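Local coordinates for protein myosin-I heavy chain (Dictyostelium discoideum, PDB 5EJR) that works as an ATP-driven, actin-based motor in the early steps of phagocytosis and adhesion, represented here by its second MyTH4-FERM tail module, at residues N67-M72 / Q110-Q114; M73-D77 / S123-E129. All coordinates share one frame. Residue numbers count along the deposited sequence, not the author numbering.

Contact 1: residues N67-M72 / Q110-Q114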
ATOM      1  N   ASN A  67      -7.483   1.321 -25.441  1.00 36.16           N
ATOM      2  CA  ASN A  67      -7.223   0.121 -24.642  1.00 35.57           C
ATOM      3  C   ASN A  67      -6.521  -0.954 -25.463  1.00 41.01           C
ATOM      4  O   ASN A  67      -5.590  -1.594 -24.956  1.00 41.26           O
ATOM      5  CB  ASN A  67      -8.515  -0.450 -24.099  1.00 34.67           C
ATOM      6  CG  ASN A  67      -8.272  -1.545 -23.092  1.00 37.50           C
ATOM      7  OD1 ASN A  67      -7.997  -1.301 -21.920  1.00 32.59           O
ATOM      8  ND2 ASN A  67      -8.302  -2.766 -23.541  1.00 35.41           N
ATOM      9  N   PHE A  68      -6.971  -1.153 -26.735  1.00 38.00           N
ATOM     10  CA  PHE A  68      -6.380  -2.142 -27.625  1.00 38.04           C
ATOM     11  C   PHE A  68      -4.916  -1.882 -27.846  1.00 45.40           C
ATOM     12  O   PHE A  68      -4.118  -2.799 -27.658  1.00 46.01           O
ATOM     13  CB  PHE A  68      -7.133  -2.253 -28.955  1.00 39.13           C
ATOM     14  CG  PHE A  68      -6.760  -3.508 -29.704  1.00 40.01           C
ATOM     15  CD1 PHE A  68      -7.359  -4.723 -29.397  1.00 42.19           C
ATOM     16  CD2 PHE A  68      -5.797  -3.480 -30.702  1.00 41.66           C
ATOM     17  CE1 PHE A  68      -7.010  -5.884 -30.084  1.00 44.03           C
ATOM     18  CE2 PHE A  68      -5.436  -4.644 -31.377  1.00 44.74           C
ATOM     19  CZ  PHE A  68      -6.052  -5.832 -31.071  1.00 43.05           C
ATOM     20  N   SER A  69      -4.553  -0.630 -28.174  1.00 44.25           N
ATOM     21  CA  SER A  69      -3.153  -0.250 -28.372  1.00 44.21           C
ATOM     22  C   SER A  69      -2.317  -0.464 -27.094  1.00 45.12           C
ATOM     23  O   SER A  69      -1.139  -0.786 -27.201  1.00 45.05           O
ATOM     24  CB  SER A  69      -3.028   1.179 -28.900  1.00 47.41           C
ATOM     25  OG  SER A  69      -3.373   2.165 -27.943  1.00 55.48           O
ATOM     26  N   GLU A  70      -2.944  -0.340 -25.897  1.00 38.96           N
ATOM     27  CA  GLU A  70      -2.272  -0.564 -24.614  1.00 37.46           C
ATOM     28  C   GLU A  70      -2.008  -2.060 -24.397  1.00 41.98           C
ATOM     29  O   GLU A  70      -0.915  -2.425 -23.950  1.00 41.52           O
ATOM     30  CB  GLU A  70      -3.051   0.075 -23.454  1.00 38.15           C
ATOM     31  CG  GLU A  70      -2.966   1.594 -23.496  1.00 47.67           C
ATOM     32  CD  GLU A  70      -3.640   2.384 -22.394  1.00 60.66           C
ATOM     33  OE1 GLU A  70      -4.347   1.782 -21.555  1.00 47.71           O
ATOM     34  OE2 GLU A  70      -3.478   3.624 -22.392  1.00 58.32           O
ATOM     35  N   ILE A  71      -2.989  -2.920 -24.761  1.00 36.14           N
ATOM     36  CA  ILE A  71      -2.855  -4.381 -24.715  1.00 34.54           C
ATOM     37  C   ILE A  71      -1.653  -4.780 -25.605  1.00 38.91           C
ATOM     38  O   ILE A  71      -0.760  -5.507 -25.160  1.00 37.22           O
ATOM     39  CB  ILE A  71      -4.191  -5.068 -25.102  1.00 35.89           C
ATOM     40  CG1 ILE A  71      -5.219  -4.878 -23.966  1.00 35.81           C
ATOM     41  CG2 ILE A  71      -3.993  -6.555 -25.435  1.00 35.24           C
ATOM     42  CD1 ILE A  71      -6.584  -5.572 -24.119  1.00 37.93           C
ATOM     43  N   MET A  72      -1.590  -4.194 -26.820  1.00 38.66           N
ATOM     44  CA  MET A  72      -0.507  -4.382 -27.788  1.00 39.05           C
ATOM     45  C   MET A  72       0.850  -3.968 -27.220  1.00 43.53           C
ATOM     46  O   MET A  72       1.842  -4.643 -27.465  1.00 42.99           O
ATOM     47  CB  MET A  72      -0.821  -3.628 -29.089  1.00 42.07           C
ATOM     48  CG  MET A  72      -1.957  -4.248 -29.886  1.00 46.13           C
ATOM     49  SD  MET A  72      -2.149  -3.517 -31.540  1.00 52.50           S
ATOM     50  CE  MET A  72      -0.539  -3.879 -32.252  1.00 50.19           C
ATOM     51  N   GLN A 110     -10.546  -8.536 -26.263  1.00 37.18           N
ATOM     52  CA  GLN A 110      -9.344  -7.995 -26.933  1.00 36.54           C
ATOM     53  C   GLN A 110      -8.089  -8.745 -26.520  1.00 39.19           C
ATOM     54  O   GLN A 110      -7.197  -8.938 -27.350  1.00 38.51           O
ATOM     55  CB  GLN A 110      -9.111  -6.510 -26.624  1.00 36.56           C
ATOM     56  CG  GLN A 110     -10.070  -5.530 -27.282  1.00 41.39           C
ATOM     57  CD  GLN A 110      -9.728  -4.086 -26.951  1.00 49.27           C
ATOM     58  OE1 GLN A 110      -8.817  -3.779 -26.168  1.00 37.61           O
ATOM     59  NE2 GLN A 110     -10.421  -3.158 -27.590  1.00 42.38           N
ATOM     60  N   ALA A 111      -7.986  -9.100 -25.208  1.00 35.21           N
ATOM     61  CA  ALA A 111      -6.811  -9.778 -24.669  1.00 33.57           C
ATOM     62  C   ALA A 111      -6.756 -11.178 -25.259  1.00 37.42           C
ATOM     63  O   ALA A 111      -5.708 -11.568 -25.776  1.00 36.74           O
ATOM     64  CB  ALA A 111      -6.875  -9.831 -23.141  1.00 32.98           C
ATOM     65  N   TYR A 112      -7.892 -11.900 -25.225  1.00 34.55           N
ATOM     66  CA  TYR A 112      -8.004 -13.256 -25.746  1.00 35.25           C
ATOM     67  C   TYR A 112      -7.716 -13.340 -27.254  1.00 39.50           C
ATOM     68  O   TYR A 112      -6.900 -14.164 -27.673  1.00 38.35           O
ATOM     69  CB  TYR A 112      -9.355 -13.912 -25.403  1.00 37.07           C
ATOM     70  CG  TYR A 112      -9.415 -15.316 -25.962  1.00 41.03           C
ATOM     71  CD1 TYR A 112      -8.737 -16.362 -25.339  1.00 43.07           C
ATOM     72  CD2 TYR A 112     -10.013 -15.571 -27.196  1.00 42.58           C
ATOM     73  CE1 TYR A 112      -8.705 -17.640 -25.900  1.00 45.23           C
ATOM     74  CE2 TYR A 112      -9.988 -16.845 -27.764  1.00 43.90           C
ATOM     75  CZ  TYR A 112      -9.330 -17.872 -27.115  1.00 53.01           C
ATOM     76  OH  TYR A 112      -9.309 -19.121 -27.675  1.00 57.25           O
ATOM     77  N   ARG A 113      -8.380 -12.492 -28.060  1.00 37.13           N
ATOM     78  CA  ARG A 113      -8.185 -12.420 -29.519  1.00 37.26           C
ATOM     79  C   ARG A 113      -6.689 -12.325 -29.840  1.00 42.86           C
ATOM     80  O   ARG A 113      -6.204 -13.009 -30.737  1.00 42.97           O
ATOM     81  CB  ARG A 113      -8.937 -11.202 -30.096  1.00 35.75           C
ATOM     82  CG  ARG A 113      -8.417 -10.692 -31.440  1.00 44.21           C
ATOM     83  CD  ARG A 113      -8.663  -9.212 -31.595  1.00 41.87           C
ATOM     84  NE  ARG A 113      -7.910  -8.628 -32.697  1.00 43.42           N
ATOM     85  CZ  ARG A 113      -8.411  -8.406 -33.908  1.00 61.82           C
ATOM     86  NH1 ARG A 113      -9.655  -8.766 -34.195  1.00 57.86           N
ATOM     87  NH2 ARG A 113      -7.670  -7.831 -34.844  1.00 42.43           N
ATOM     88  N   GLN A 114      -5.951 -11.512 -29.076  1.00 39.33           N
ATOM     89  CA  GLN A 114      -4.536 -11.326 -29.352  1.00 38.55           C
ATOM     90  C   GLN A 114      -3.657 -12.541 -28.961  1.00 41.37           C
ATOM     91  O   GLN A 114      -2.511 -12.615 -29.397  1.00 40.39           O
ATOM     92  CB  GLN A 114      -4.052 -10.015 -28.750  1.00 38.61           C
ATOM     93  CG  GLN A 114      -4.597  -8.779 -29.491  1.00 37.28           C
ATOM     94  CD  GLN A 114      -4.052  -8.632 -30.900  1.00 46.93           C
ATOM     95  OE1 GLN A 114      -4.629  -9.113 -31.882  1.00 40.36           O
ATOM     96  NE2 GLN A 114      -2.916  -7.981 -31.023  1.00 43.44           N
TER
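Segment 67-72, within helix 58-75, and segment 110-114, at the C-terminal part of the helix that begins at 104, run close together, and the numbering rises in the same direction on both: the CA atoms of Phe68 and Gln110 are 6.6 Å apart, those of Ile71 and Ala111 6.7 Å, and those of Met72 and Gln114 8.2 Å. Such close backbones suit the small Ala111, whose CB lies 4.4 Å from Ile71 CD1. The Ile71 methyl also approaches Gln110 OE1 (3.5 Å), while Leu130 of helix 121-137 touches both Ile71 and Ala111. This is core packing of the MyTH4 domain, the helical bundle that precedes the FERM lobes in this myosin tail. A buried amide pair adds direction to the packing: Asn67 ND2 donates to Gln110 OE1 at 2.9 Å and 163°. Each amide has a second role, Asn67 OD1 accepting from Arg96 and Gln110 NE2 reaching the backbone of Ala64, so both buried carboxamides have partners at their oxygen and nitrogen. Phe68 fills the space between the two glutamines. Gln110 CD meets the edge of its ring, 3.5 Å from CD1, whereas Phe68 CZ comes 3.4 Å from Gln114 CD and 3.7 Å from Arg113 NE. The long Arg113 carries its guanidinium past the ring, so that NH1 can bond Ala41 O; Gln114 OE1 accepts from Asn45 N.

Contact 2: residues M73-D77 / S123-E129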
ATOM      1  N   MET A  73       0.884  -2.888 -26.428  1.00 41.82           N
ATOM      2  CA  MET A  73       2.085  -2.390 -25.753  1.00 41.89           C
ATOM      3  C   MET A  73       2.526  -3.374 -24.683  1.00 44.10           C
ATOM      4  O   MET A  73       3.719  -3.603 -24.520  1.00 44.65           O
ATOM      5  CB  MET A  73       1.796  -1.039 -25.092  1.00 44.37           C
ATOM      6  CG  MET A  73       1.740   0.105 -26.057  1.00 50.20           C
ATOM      7  SD  MET A  73       0.955   1.555 -25.329  1.00 56.22           S
ATOM      8  CE  MET A  73       2.275   2.259 -24.590  1.00 53.06           C
ATOM      9  N   TRP A  74       1.562  -3.940 -23.936  1.00 39.33           N
ATOM     10  CA  TRP A  74       1.843  -4.898 -22.866  1.00 38.19           C
ATOM     11  C   TRP A  74       2.440  -6.191 -23.449  1.00 43.00           C
ATOM     12  O   TRP A  74       3.428  -6.723 -22.927  1.00 41.78           O
ATOM     13  CB  TRP A  74       0.567  -5.202 -22.071  1.00 35.41           C
ATOM     14  CG  TRP A  74       0.714  -6.399 -21.192  1.00 35.26           C
ATOM     15  CD1 TRP A  74       0.203  -7.647 -21.405  1.00 37.74           C
ATOM     16  CD2 TRP A  74       1.518  -6.488 -20.010  1.00 34.79           C
ATOM     17  NE1 TRP A  74       0.592  -8.497 -20.393  1.00 36.79           N
ATOM     18  CE2 TRP A  74       1.424  -7.819 -19.537  1.00 38.24           C
ATOM     19  CE3 TRP A  74       2.296  -5.564 -19.287  1.00 35.83           C
ATOM     20  CZ2 TRP A  74       2.064  -8.243 -18.365  1.00 37.13           C
ATOM     21  CZ3 TRP A  74       2.919  -5.982 -18.119  1.00 36.71           C
ATOM     22  CH2 TRP A  74       2.814  -7.310 -17.679  1.00 37.10           C
ATOM     23  N   MET A  75       1.830  -6.664 -24.551  1.00 41.03           N
ATOM     24  CA  MET A  75       2.201  -7.865 -25.291  1.00 40.96           C
ATOM     25  C   MET A  75       3.472  -7.708 -26.133  1.00 48.86           C
ATOM     26  O   MET A  75       4.005  -8.709 -26.603  1.00 48.72           O
ATOM     27  CB  MET A  75       1.018  -8.335 -26.136  1.00 42.46           C
ATOM     28  CG  MET A  75      -0.105  -8.878 -25.289  1.00 43.92           C
ATOM     29  SD  MET A  75      -1.598  -9.256 -26.217  1.00 46.25           S
ATOM     30  CE  MET A  75      -1.043 -10.777 -27.091  1.00 42.96           C
ATOM     31  N   GLY A  76       3.959  -6.475 -26.282  1.00 47.46           N
ATOM     32  CA  GLY A  76       5.167  -6.166 -27.042  1.00 47.90           C
ATOM     33  C   GLY A  76       4.981  -6.139 -28.549  1.00 53.37           C
ATOM     34  O   GLY A  76       5.931  -6.397 -29.292  1.00 54.61           O
ATOM     35  N   ASP A  77       3.763  -5.823 -29.010  1.00 49.17           N
ATOM     36  CA  ASP A  77       3.399  -5.735 -30.427  1.00 50.09           C
ATOM     37  C   ASP A  77       3.210  -4.283 -30.898  1.00 55.95           C
ATOM     38  O   ASP A  77       2.944  -4.050 -32.077  1.00 56.83           O
ATOM     39  CB  ASP A  77       2.142  -6.571 -30.718  1.00 51.35           C
ATOM     40  CG  ASP A  77       2.298  -8.047 -30.408  1.00 56.74           C
ATOM     41  OD1 ASP A  77       3.310  -8.649 -30.854  1.00 58.59           O
ATOM     42  OD2 ASP A  77       1.405  -8.607 -29.742  1.00 56.07           O
ATOM     43  N   SER A 123       4.525 -13.311 -27.027  1.00 46.86           N
ATOM     44  CA  SER A 123       3.520 -12.258 -27.091  1.00 43.83           C
ATOM     45  C   SER A 123       2.191 -12.867 -26.624  1.00 44.94           C
ATOM     46  O   SER A 123       1.515 -12.259 -25.794  1.00 42.35           O
ATOM     47  CB  SER A 123       3.416 -11.688 -28.504  1.00 44.73           C
ATOM     48  OG  SER A 123       2.239 -10.922 -28.690  1.00 46.56           O
ATOM     49  N   ALA A 124       1.850 -14.091 -27.095  1.00 41.61           N
ATOM     50  CA  ALA A 124       0.631 -14.811 -26.692  1.00 41.06           C
ATOM     51  C   ALA A 124       0.594 -15.119 -25.187  1.00 43.57           C
ATOM     52  O   ALA A 124      -0.486 -15.098 -24.600  1.00 42.16           O
ATOM     53  CB  ALA A 124       0.491 -16.102 -27.479  1.00 42.92           C
ATOM     54  N   LYS A 125       1.761 -15.439 -24.580  1.00 40.20           N
ATOM     55  CA  LYS A 125       1.898 -15.775 -23.157  1.00 39.73           C
ATOM     56  C   LYS A 125       1.548 -14.537 -22.295  1.00 42.34           C
ATOM     57  O   LYS A 125       0.838 -14.673 -21.293  1.00 41.69           O
ATOM     58  CB  LYS A 125       3.326 -16.296 -22.875  1.00 42.74           C
ATOM     59  CG  LYS A 125       3.605 -16.705 -21.433  1.00 52.31           C
ATOM     60  CD  LYS A 125       5.052 -17.158 -21.254  1.00 65.16           C
ATOM     61  CE  LYS A 125       5.375 -17.605 -19.843  1.00 77.51           C
ATOM     62  NZ  LYS A 125       4.670 -18.865 -19.467  1.00 89.92           N
ATOM     63  N   LYS A 126       2.020 -13.346 -22.729  1.00 36.78           N
ATOM     64  CA  LYS A 126       1.787 -12.028 -22.138  1.00 36.12           C
ATOM     65  C   LYS A 126       0.297 -11.678 -22.210  1.00 37.84           C
ATOM     66  O   LYS A 126      -0.234 -11.022 -21.308  1.00 35.83           O
ATOM     67  CB  LYS A 126       2.630 -10.957 -22.858  1.00 38.37           C
ATOM     68  CG  LYS A 126       4.080 -10.889 -22.383  1.00 37.56           C
ATOM     69  CD  LYS A 126       4.915 -10.056 -23.343  1.00 44.29           C
ATOM     70  CE  LYS A 126       6.347  -9.889 -22.912  1.00 58.23           C
ATOM     71  NZ  LYS A 126       7.057  -8.900 -23.774  1.00 65.13           N
ATOM     72  N   GLY A 127      -0.359 -12.141 -23.280  1.00 34.76           N
ATOM     73  CA  GLY A 127      -1.790 -11.987 -23.481  1.00 33.86           C
ATOM     74  C   GLY A 127      -2.518 -12.772 -22.422  1.00 35.17           C
ATOM     75  O   GLY A 127      -3.462 -12.259 -21.812  1.00 34.35           O
ATOM     76  N   PHE A 128      -2.040 -14.001 -22.131  1.00 30.07           N
ATOM     77  CA  PHE A 128      -2.639 -14.783 -21.046  1.00 30.19           C
ATOM     78  C   PHE A 128      -2.306 -14.217 -19.644  1.00 33.42           C
ATOM     79  O   PHE A 128      -3.133 -14.338 -18.740  1.00 32.07           O
ATOM     80  CB  PHE A 128      -2.293 -16.274 -21.150  1.00 31.76           C
ATOM     81  CG  PHE A 128      -3.056 -16.985 -22.246  1.00 32.47           C
ATOM     82  CD1 PHE A 128      -4.437 -17.111 -22.186  1.00 33.97           C
ATOM     83  CD2 PHE A 128      -2.390 -17.529 -23.338  1.00 34.28           C
ATOM     84  CE1 PHE A 128      -5.143 -17.752 -23.212  1.00 35.85           C
ATOM     85  CE2 PHE A 128      -3.096 -18.176 -24.359  1.00 37.19           C
ATOM     86  CZ  PHE A 128      -4.467 -18.282 -24.290  1.00 35.14           C
ATOM     87  N   GLU A 129      -1.120 -13.589 -19.478  1.00 31.26           N
ATOM     88  CA  GLU A 129      -0.713 -12.945 -18.205  1.00 30.65           C
ATOM     89  C   GLU A 129      -1.690 -11.798 -17.889  1.00 33.68           C
ATOM     90  O   GLU A 129      -2.105 -11.620 -16.733  1.00 33.12           O
ATOM     91  CB  GLU A 129       0.713 -12.383 -18.311  1.00 32.39           C
ATOM     92  CG  GLU A 129       1.795 -13.451 -18.258  1.00 43.46           C
ATOM     93  CD  GLU A 129       3.210 -12.944 -18.439  1.00 57.67           C
ATOM     94  OE1 GLU A 129       3.393 -11.925 -19.141  1.00 61.59           O
ATOM     95  OE2 GLU A 129       4.141 -13.584 -17.902  1.00 48.04           O
TER
HETATM   96  O   HOH W   1       6.679  -5.816 -22.916  1.00 55.48           O
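Two hydrogen bonds pin the C-terminal end of helix 58-75 to helix 121-137 within the MyTH4 bundle: Ser123 OG donates to Asp77 OD2 at 2.7 Å, and Trp74 NE1 donates to Lys126 O at 2.8 Å and 143°. The aspartate reaches Ser123 because helix 58-75 stops in a Schellman motif, with Gly76 as its C-prime residue; its phi of 79° is a conformation glycine adopts easily. The indole offers both a donor and a broad apolar surface. Its CZ2 lies 4.0 Å from Glu129 OE1, an oxygen salt-bridged to Arg201, while Ile197 of helix 194-205 also touches the Trp74 side chain. Between the polar links, Met75 acts as a knob in a hole formed by Ser123, Ala124, Lys126 and Gly127, a place for a long, flexible apolar chain. Its CE is 3.2 Å from Ser123 O. Lys126 lays its aliphatic part along the helix end, CD 3.6 Å from Met75 O. Gly127 lets the knob in: a CB there would stand only 3.0 Å from Met75 CE.

The first halves of both contacts follow each other in the chain: 67-72 within helix 58-75, then 73-77, its last turn and the turn after it. The chain leaves through helix 86-99 and returns in helix 104-113, where contact 1 closes a loop of 37 intervening residues at 110-114. Helix 121-137 follows, and contact 2 closes at 123-129 after 45 residues. Because the segments alternate along the chain, the two loops cross rather than nest. Their centres lie about 8 Å apart, and they touch directly: Met72 O and Asp77 N, 2.7 Å apart, probably form a hydrogen bond, and Gln114 O packs 3.3 Å from Met75 CE. Helix 58-75 thus joins two successive helices of the MyTH4 bundle.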